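Local structure of AimR transcriptional regulator (5ZVV) at residues Asn205-Leu208 / Glu209-His213; Phe229-Leu232 / Thr233-Asn236; Tyr330-Tyr333 / Lys334-Ser338. The protein switches on transcription of the phage aimX locus as a dimer, favouring lysis, until the arbitrium peptide turns it into an inactive monomer and lysogeny follows. All coordinates share one frame; numbering follows the deposited sequence.

Interaction 1. Residues Asn205-Leu208 / Glu209-His213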
loop_
_atom_site.group_PDB
_atom_site.type_symbol
_atom_site.label_atom_id
_atom_site.label_comp_id
_atom_site.label_asym_id
_atom_site.label_seq_id
_atom_site.Cartn_x
_atom_site.Cartn_y
_atom_site.Cartn_z
ATOM N N ASN A 205 8.113 13.890 -6.529
ATOM C CA ASN A 205 8.621 15.225 -6.848
ATOM C C ASN A 205 9.845 15.574 -6.001
ATOM O O ASN A 205 10.042 16.729 -5.615
ATOM C CB ASN A 205 7.528 16.290 -6.694
ATOM C CG ASN A 205 7.856 17.578 -7.431
ATOM O OD1 ASN A 205 8.474 17.557 -8.494
ATOM N ND2 ASN A 205 7.446 18.706 -6.862
ATOM N N SER A 206 10.673 14.576 -5.701
ATOM C CA SER A 206 11.956 14.782 -5.030
ATOM C C SER A 206 13.032 14.666 -6.105
ATOM O O SER A 206 13.604 13.599 -6.332
ATOM C CB SER A 206 12.154 13.774 -3.903
ATOM O OG SER A 206 13.353 14.036 -3.192
ATOM N N LEU A 207 13.309 15.788 -6.771
ATOM C CA LEU A 207 14.111 15.746 -7.989
ATOM C C LEU A 207 15.578 15.466 -7.690
ATOM O O LEU A 207 16.217 14.678 -8.397
ATOM C CB LEU A 207 13.953 17.057 -8.761
ATOM C CG LEU A 207 12.514 17.501 -9.040
ATOM C CD1 LEU A 207 12.485 18.733 -9.938
ATOM C CD2 LEU A 207 11.696 16.369 -9.646
ATOM N N LEU A 208 16.131 16.101 -6.652
ATOM C CA LEU A 208 17.538 15.891 -6.328
ATOM C C LEU A 208 17.800 14.444 -5.936
ATOM O O LEU A 208 18.817 13.860 -6.324
ATOM C CB LEU A 208 17.970 16.835 -5.204
ATOM C CG LEU A 208 17.891 18.334 -5.492
ATOM C CD1 LEU A 208 18.367 19.135 -4.287
ATOM C CD2 LEU A 208 18.699 18.688 -6.732
ATOM N N GLU A 209 16.891 13.851 -5.161
ATOM C CA GLU A 209 17.024 12.449 -4.782
ATOM C C GLU A 209 16.978 11.539 -6.006
ATOM O O GLU A 209 17.784 10.606 -6.132
ATOM C CB GLU A 209 15.915 12.097 -3.793
ATOM C CG GLU A 209 16.115 10.830 -3.000
ATOM C CD GLU A 209 15.093 10.705 -1.885
ATOM O OE1 GLU A 209 14.498 11.739 -1.510
ATOM O OE2 GLU A 209 14.879 9.580 -1.393
ATOM N N ALA A 210 16.045 11.804 -6.925
ATOM C CA ALA A 210 15.940 10.997 -8.137
ATOM C C ALA A 210 17.206 11.099 -8.977
ATOM O O ALA A 210 17.707 10.089 -9.487
ATOM C CB ALA A 210 14.721 11.429 -8.949
ATOM N N ARG A 211 17.742 12.314 -9.131
ATOM C CA ARG A 211 18.993 12.481 -9.861
ATOM C C ARG A 211 20.139 11.760 -9.162
ATOM O O ARG A 211 21.006 11.177 -9.821
ATOM C CB ARG A 211 19.312 13.968 -10.021
ATOM C CG ARG A 211 18.287 14.732 -10.843
ATOM C CD ARG A 211 18.544 16.231 -10.807
ATOM N NE ARG A 211 17.398 16.979 -11.317
ATOM C CZ ARG A 211 17.227 18.286 -11.162
ATOM N NH1 ARG A 211 18.130 19.003 -10.506
ATOM N NH2 ARG A 211 16.149 18.877 -11.659
ATOM N N GLN A 212 20.162 11.795 -7.826
ATOM C CA GLN A 212 21.198 11.087 -7.078
ATOM C C GLN A 212 21.167 9.597 -7.380
ATOM O O GLN A 212 22.197 8.994 -7.713
ATOM C CB GLN A 212 21.019 11.322 -5.578
ATOM C CG GLN A 212 21.484 12.672 -5.076
ATOM C CD GLN A 212 21.227 12.847 -3.588
ATOM O OE1 GLN A 212 20.211 12.388 -3.064
ATOM N NE2 GLN A 212 22.154 13.504 -2.899
ATOM N N HIS A 213 19.985 8.983 -7.267
ATOM C CA HIS A 213 19.877 7.549 -7.518
ATOM C C HIS A 213 20.200 7.214 -8.970
ATOM O O HIS A 213 20.863 6.206 -9.246
ATOM C CB HIS A 213 18.479 7.054 -7.144
ATOM C CG HIS A 213 18.178 7.136 -5.679
ATOM N ND1 HIS A 213 18.884 6.423 -4.734
ATOM C CD2 HIS A 213 17.244 7.841 -4.998
ATOM C CE1 HIS A 213 18.399 6.687 -3.533
ATOM N NE2 HIS A 213 17.404 7.546 -3.666
#

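Interaction 2. Residues Phe229-Leu232 / Thr233-Asn236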
loop_
_atom_site.group_PDB
_atom_site.type_symbol
_atom_site.label_atom_id
_atom_site.label_comp_id
_atom_site.label_asym_id
_atom_site.label_seq_id
_atom_site.Cartn_x
_atom_site.Cartn_y
_atom_site.Cartn_z
ATOM N N PHE A 229 17.256 3.852 -18.684
ATOM C CA PHE A 229 16.225 4.364 -17.789
ATOM C C PHE A 229 16.770 5.389 -16.801
ATOM O O PHE A 229 16.001 6.214 -16.296
ATOM C CB PHE A 229 15.542 3.212 -17.052
ATOM C CG PHE A 229 14.541 2.482 -17.899
ATOM C CD1 PHE A 229 13.365 3.106 -18.288
ATOM C CD2 PHE A 229 14.781 1.189 -18.327
ATOM C CE1 PHE A 229 12.442 2.449 -19.079
ATOM C CE2 PHE A 229 13.860 0.523 -19.120
ATOM C CZ PHE A 229 12.689 1.155 -19.495
ATOM N N ALA A 230 18.076 5.376 -16.534
ATOM C CA ALA A 230 18.657 6.383 -15.656
ATOM C C ALA A 230 18.660 7.756 -16.322
ATOM O O ALA A 230 18.206 8.744 -15.729
ATOM C CB ALA A 230 20.069 5.970 -15.251
ATOM N N TYR A 231 19.170 7.838 -17.557
ATOM C CA TYR A 231 19.143 9.115 -18.271
ATOM C C TYR A 231 17.719 9.540 -18.602
ATOM O O TYR A 231 17.415 10.740 -18.608
ATOM C CB TYR A 231 19.993 9.031 -19.539
ATOM C CG TYR A 231 21.472 9.115 -19.262
ATOM C CD1 TYR A 231 22.042 10.298 -18.803
ATOM C CD2 TYR A 231 22.301 8.016 -19.448
ATOM C CE1 TYR A 231 23.394 10.386 -18.542
ATOM C CE2 TYR A 231 23.656 8.093 -19.187
ATOM C CZ TYR A 231 24.197 9.281 -18.733
ATOM O OH TYR A 231 25.545 9.367 -18.470
ATOM N N LEU A 232 16.841 8.574 -18.879
ATOM C CA LEU A 232 15.424 8.877 -19.029
ATOM C C LEU A 232 14.872 9.533 -17.770
ATOM O O LEU A 232 14.132 10.523 -17.847
ATOM C CB LEU A 232 14.658 7.594 -19.355
ATOM C CG LEU A 232 13.282 7.715 -20.005
ATOM C CD1 LEU A 232 13.402 8.339 -21.388
ATOM C CD2 LEU A 232 12.610 6.348 -20.080
ATOM N N THR A 233 15.243 9.010 -16.596
ATOM C CA THR A 233 14.750 9.577 -15.344
ATOM C C THR A 233 15.311 10.974 -15.103
ATOM O O THR A 233 14.579 11.873 -14.679
ATOM C CB THR A 233 15.094 8.656 -14.171
ATOM O OG1 THR A 233 14.476 7.378 -14.364
ATOM C CG2 THR A 233 14.596 9.253 -12.861
ATOM N N ILE A 234 16.607 11.175 -15.362
ATOM C CA ILE A 234 17.206 12.498 -15.178
ATOM C C ILE A 234 16.506 13.523 -16.065
ATOM O O ILE A 234 16.048 14.582 -15.600
ATOM C CB ILE A 234 18.720 12.439 -15.458
ATOM C CG1 ILE A 234 19.428 11.605 -14.387
ATOM C CG2 ILE A 234 19.317 13.844 -15.540
ATOM C CD1 ILE A 234 20.897 11.359 -14.661
ATOM N N GLY A 235 16.401 13.210 -17.361
ATOM C CA GLY A 235 15.678 14.087 -18.263
ATOM C C GLY A 235 14.268 14.371 -17.787
ATOM O O GLY A 235 13.781 15.498 -17.897
ATOM N N ASN A 236 13.597 13.356 -17.236
ATOM C CA ASN A 236 12.259 13.573 -16.696
ATOM C C ASN A 236 12.287 14.546 -15.523
ATOM O O ASN A 236 11.379 15.372 -15.372
ATOM C CB ASN A 236 11.630 12.246 -16.276
ATOM C CG ASN A 236 11.240 11.387 -17.459
ATOM O OD1 ASN A 236 11.183 11.863 -18.589
ATOM N ND2 ASN A 236 10.963 10.114 -17.203
#

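Interaction 3. Residues Tyr330-Tyr333 / Lys334-Ser338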
loop_
_atom_site.group_PDB
_atom_site.type_symbol
_atom_site.label_atom_id
_atom_site.label_comp_id
_atom_site.label_asym_id
_atom_site.label_seq_id
_atom_site.Cartn_x
_atom_site.Cartn_y
_atom_site.Cartn_z
ATOM N N TYR A 330 -4.769 13.145 -20.420
ATOM C CA TYR A 330 -5.861 13.241 -21.387
ATOM C C TYR A 330 -6.717 14.475 -21.134
ATOM O O TYR A 330 -6.961 15.276 -22.046
ATOM C CB TYR A 330 -6.706 11.965 -21.324
ATOM C CG TYR A 330 -7.990 11.992 -22.128
ATOM C CD1 TYR A 330 -8.000 11.654 -23.476
ATOM C CD2 TYR A 330 -9.198 12.327 -21.529
ATOM C CE1 TYR A 330 -9.173 11.669 -24.208
ATOM C CE2 TYR A 330 -10.376 12.345 -22.252
ATOM C CZ TYR A 330 -10.360 12.016 -23.591
ATOM O OH TYR A 330 -11.535 12.034 -24.309
ATOM N N TYR A 331 -7.180 14.649 -19.895
ATOM C CA TYR A 331 -7.972 15.829 -19.582
ATOM C C TYR A 331 -7.138 17.103 -19.581
ATOM O O TYR A 331 -7.699 18.190 -19.764
ATOM C CB TYR A 331 -8.660 15.659 -18.227
ATOM C CG TYR A 331 -9.676 14.540 -18.188
ATOM C CD1 TYR A 331 -10.994 14.760 -18.569
ATOM C CD2 TYR A 331 -9.316 13.265 -17.775
ATOM C CE1 TYR A 331 -11.926 13.741 -18.536
ATOM C CE2 TYR A 331 -10.242 12.237 -17.740
ATOM C CZ TYR A 331 -11.544 12.481 -18.121
ATOM O OH TYR A 331 -12.471 11.464 -18.086
ATOM N N TYR A 332 -5.816 17.005 -19.400
ATOM C CA TYR A 332 -4.982 18.187 -19.600
ATOM C C TYR A 332 -5.039 18.657 -21.051
ATOM O O TYR A 332 -5.184 19.854 -21.323
ATOM C CB TYR A 332 -3.538 17.908 -19.178
ATOM C CG TYR A 332 -2.592 19.043 -19.503
ATOM C CD1 TYR A 332 -2.702 20.271 -18.861
ATOM C CD2 TYR A 332 -1.591 18.891 -20.454
ATOM C CE1 TYR A 332 -1.845 21.313 -19.157
ATOM C CE2 TYR A 332 -0.726 19.930 -20.755
ATOM C CZ TYR A 332 -0.859 21.137 -20.104
ATOM O OH TYR A 332 -0.003 22.172 -20.398
ATOM N N TYR A 333 -4.939 17.723 -22.001
ATOM C CA TYR A 333 -5.011 18.098 -23.414
ATOM C C TYR A 333 -6.409 18.573 -23.794
ATOM O O TYR A 333 -6.560 19.557 -24.535
ATOM C CB TYR A 333 -4.587 16.919 -24.287
ATOM C CG TYR A 333 -3.215 16.389 -23.947
ATOM C CD1 TYR A 333 -2.146 17.253 -23.749
ATOM C CD2 TYR A 333 -2.991 15.026 -23.806
ATOM C CE1 TYR A 333 -0.890 16.774 -23.433
ATOM C CE2 TYR A 333 -1.739 14.537 -23.489
ATOM C CZ TYR A 333 -0.694 15.417 -23.303
ATOM O OH TYR A 333 0.551 14.932 -22.988
ATOM N N LYS A 334 -7.442 17.882 -23.303
ATOM C CA LYS A 334 -8.808 18.349 -23.516
ATOM C C LYS A 334 -8.984 19.769 -22.994
ATOM O O LYS A 334 -9.701 20.572 -23.598
ATOM C CB LYS A 334 -9.805 17.407 -22.841
ATOM C CG LYS A 334 -9.796 15.991 -23.385
ATOM C CD LYS A 334 -10.665 15.860 -24.619
ATOM C CE LYS A 334 -12.134 16.025 -24.271
ATOM N NZ LYS A 334 -13.004 15.830 -25.460
ATOM N N GLY A 335 -8.335 20.094 -21.875
ATOM C CA GLY A 335 -8.391 21.455 -21.372
ATOM C C GLY A 335 -7.636 22.429 -22.252
ATOM O O GLY A 335 -8.077 23.564 -22.455
ATOM N N LEU A 336 -6.485 22.006 -22.782
ATOM C CA LEU A 336 -5.761 22.850 -23.727
ATOM C C LEU A 336 -6.635 23.210 -24.920
ATOM O O LEU A 336 -6.591 24.343 -25.411
ATOM C CB LEU A 336 -4.482 22.155 -24.193
ATOM C CG LEU A 336 -3.321 22.124 -23.198
ATOM C CD1 LEU A 336 -2.110 21.440 -23.815
ATOM C CD2 LEU A 336 -2.970 23.529 -22.742
ATOM N N ILE A 337 -7.449 22.263 -25.392
ATOM C CA ILE A 337 -8.337 22.558 -26.513
ATOM C C ILE A 337 -9.500 23.435 -26.062
ATOM O O ILE A 337 -9.756 24.500 -26.635
ATOM C CB ILE A 337 -8.831 21.253 -27.163
ATOM C CG1 ILE A 337 -7.698 20.585 -27.947
ATOM C CG2 ILE A 337 -10.038 21.520 -28.057
ATOM C CD1 ILE A 337 -8.087 19.263 -28.573
ATOM N N SER A 338 -10.213 23.009 -25.018
ATOM C CA SER A 338 -11.468 23.652 -24.647
ATOM C C SER A 338 -11.260 24.967 -23.908
ATOM O O SER A 338 -12.139 25.836 -23.951
ATOM C CB SER A 338 -12.303 22.713 -23.777
ATOM O OG SER A 338 -11.751 22.606 -22.475
#

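Interaction 1. Residues Asn205-Leu208 / Glu209-His213
Ser-206 and Glu-209 meet because each first torsion sets the chain beside its own carbonyl carbon: OG of Ser-206 (chi1 -176°) and CG of Glu-209 (chi1 -163°) both lie trans to their own backbone N. This is the first turn of helix 207-220, within the all-helical, TPR-like body of the receptor. Ser-206 holds the N-cap position, yet its hydroxyl makes no capping bond to a backbone N-H; instead OG donates to Glu-209 OE1 at 3.1 Å, reaching the carboxylate on its anti side and well out of its plane. Just before, Asn-205, with positive phi, is the C-prime residue of the Schellman motif closing helix 184-203, so the chain turns directly from one helix into the next. Ala-210 N then bonds Ser-206 O at 3.1 Å, and Arg-211 N bonds Leu-207 O at 2.9 Å. The chain of Arg-211, extended from CG to NE, passes across Leu-207 at a slant, and Leu-207 CB lies over one face of the guanidinium, offset toward its rim. The polar end is directed by residues further on: NH2 forms a salt bridge with Glu-241 and NE a hydrogen bond with Thr-237. Leu-208 approaches the same group obliquely, its CD2 3.8 Å from Arg-211 NH1.

Interaction 2. Residues Phe229-Leu232 / Thr233-Asn236
The Tyr-231 ring meets Ile-234 obliquely, neither squarely over a face nor at an edge, with Tyr-231 CD1 and Ile-234 CD1 4.4 Å apart, a loose apolar touch one turn along helix 224-237. The other ring, that of Phe-229, leads away from the following turn and packs edge-to-face with His-262. The amide of Asn-236 sits close to the backbone of Leu-232, its CG 3.0 Å from Leu-232 O, but neither end of the amide bonds that oxygen; OD1 accepts a hydrogen bond from Tyr-250 OH instead. The main polar feature is the double grip on Phe-229 O. Thr-233 OG1 donates to it at 2.7 Å, and Thr-233 N reaches the same oxygen at 2.9 Å from above the carbonyl plane, about 40° out of it. A first torsion of -61° sets OG1 beside its own backbone N, which brings the hydroxyl back against the preceding turn. OG1 is also within hydrogen-bonding contact of Asn-199 OD1 on helix 184-203, so the two acceptor oxygens must compete for or share its single hydrogen. Gly-235 N bonds Tyr-231 O at 2.9 Å. Helices 184-203, 207-220, 243-252 and 260-277 all touch these side chains. A threonine hydroxyl folded back onto the carbonyl four residues earlier is a familiar intrahelical bond, here among the packed helices of a domain of the TPR clan, consistent with a helical solenoid.

Interaction 3. Residues Tyr330-Tyr333 / Lys334-Ser338
Lys-334 and Leu-336 each lay aliphatic carbons over a tyrosine four residues earlier, giving two i to i+4 CH-pi contacts on helix 324-338 of the TPR-like helical array. The backbone bonds are those of a regular helix, as from Lys-334 N to Tyr-330 O at 2.9 Å. In the first CH-pi contact, Lys-334 CG stands 4.1 Å from the centroid of the Tyr-330 ring, 19° off its normal. The two side chains run alongside each other; the bend at chi2 (-84°) of the lysine carries its CD toward the phenol end, 3.9 Å from Tyr-330 OH, and that at chi3 keeps CE near the same oxygen. In the second, Leu-336 CG covers one face of the Tyr-332 ring at 4.3 Å from the centroid, the two side chains crossing at a slant. Aromatic packing also joins neighbours in sequence, with Tyr-330 CD2 over the centre of the Tyr-331 ring, whose plane runs almost parallel to that of Tyr-350. Helices 291-304, 341-353 and 361-369 close around Tyr-332, Tyr-333 and Leu-336; Phe-299 meets both Tyr-333 and Leu-336. Among apolar contacts, Leu-336 CD1 serves two rings, touching Tyr-332 CE2 at 3.7 Å and lying near the plane of Tyr-333 at its edge, 4.2 Å from Tyr-333 CD1.

How the interactions relate
All three contacts are local; interactions 2 and 3 lie wholly within one helix each, while interaction 1 spans the entry to one. Interaction 1, at the start of helix 207-220, is a surface contact that combines a serine-carboxylate bond with leucines against an arginine. Interaction 2 lies on the following helix, 224-237, its centre about 10 Å from that of interaction 1; it is partly buried, and a hydroxyl-to-carbonyl bond there replaces the serine-carboxylate pair. Both neighbour helix 184-203. Interaction 3 stands apart, its centre about 26 Å from that of interaction 2 and farther from the middle of the chain, yet it too is partly buried, and it relies on tyrosine faces covered by aliphatic carbons.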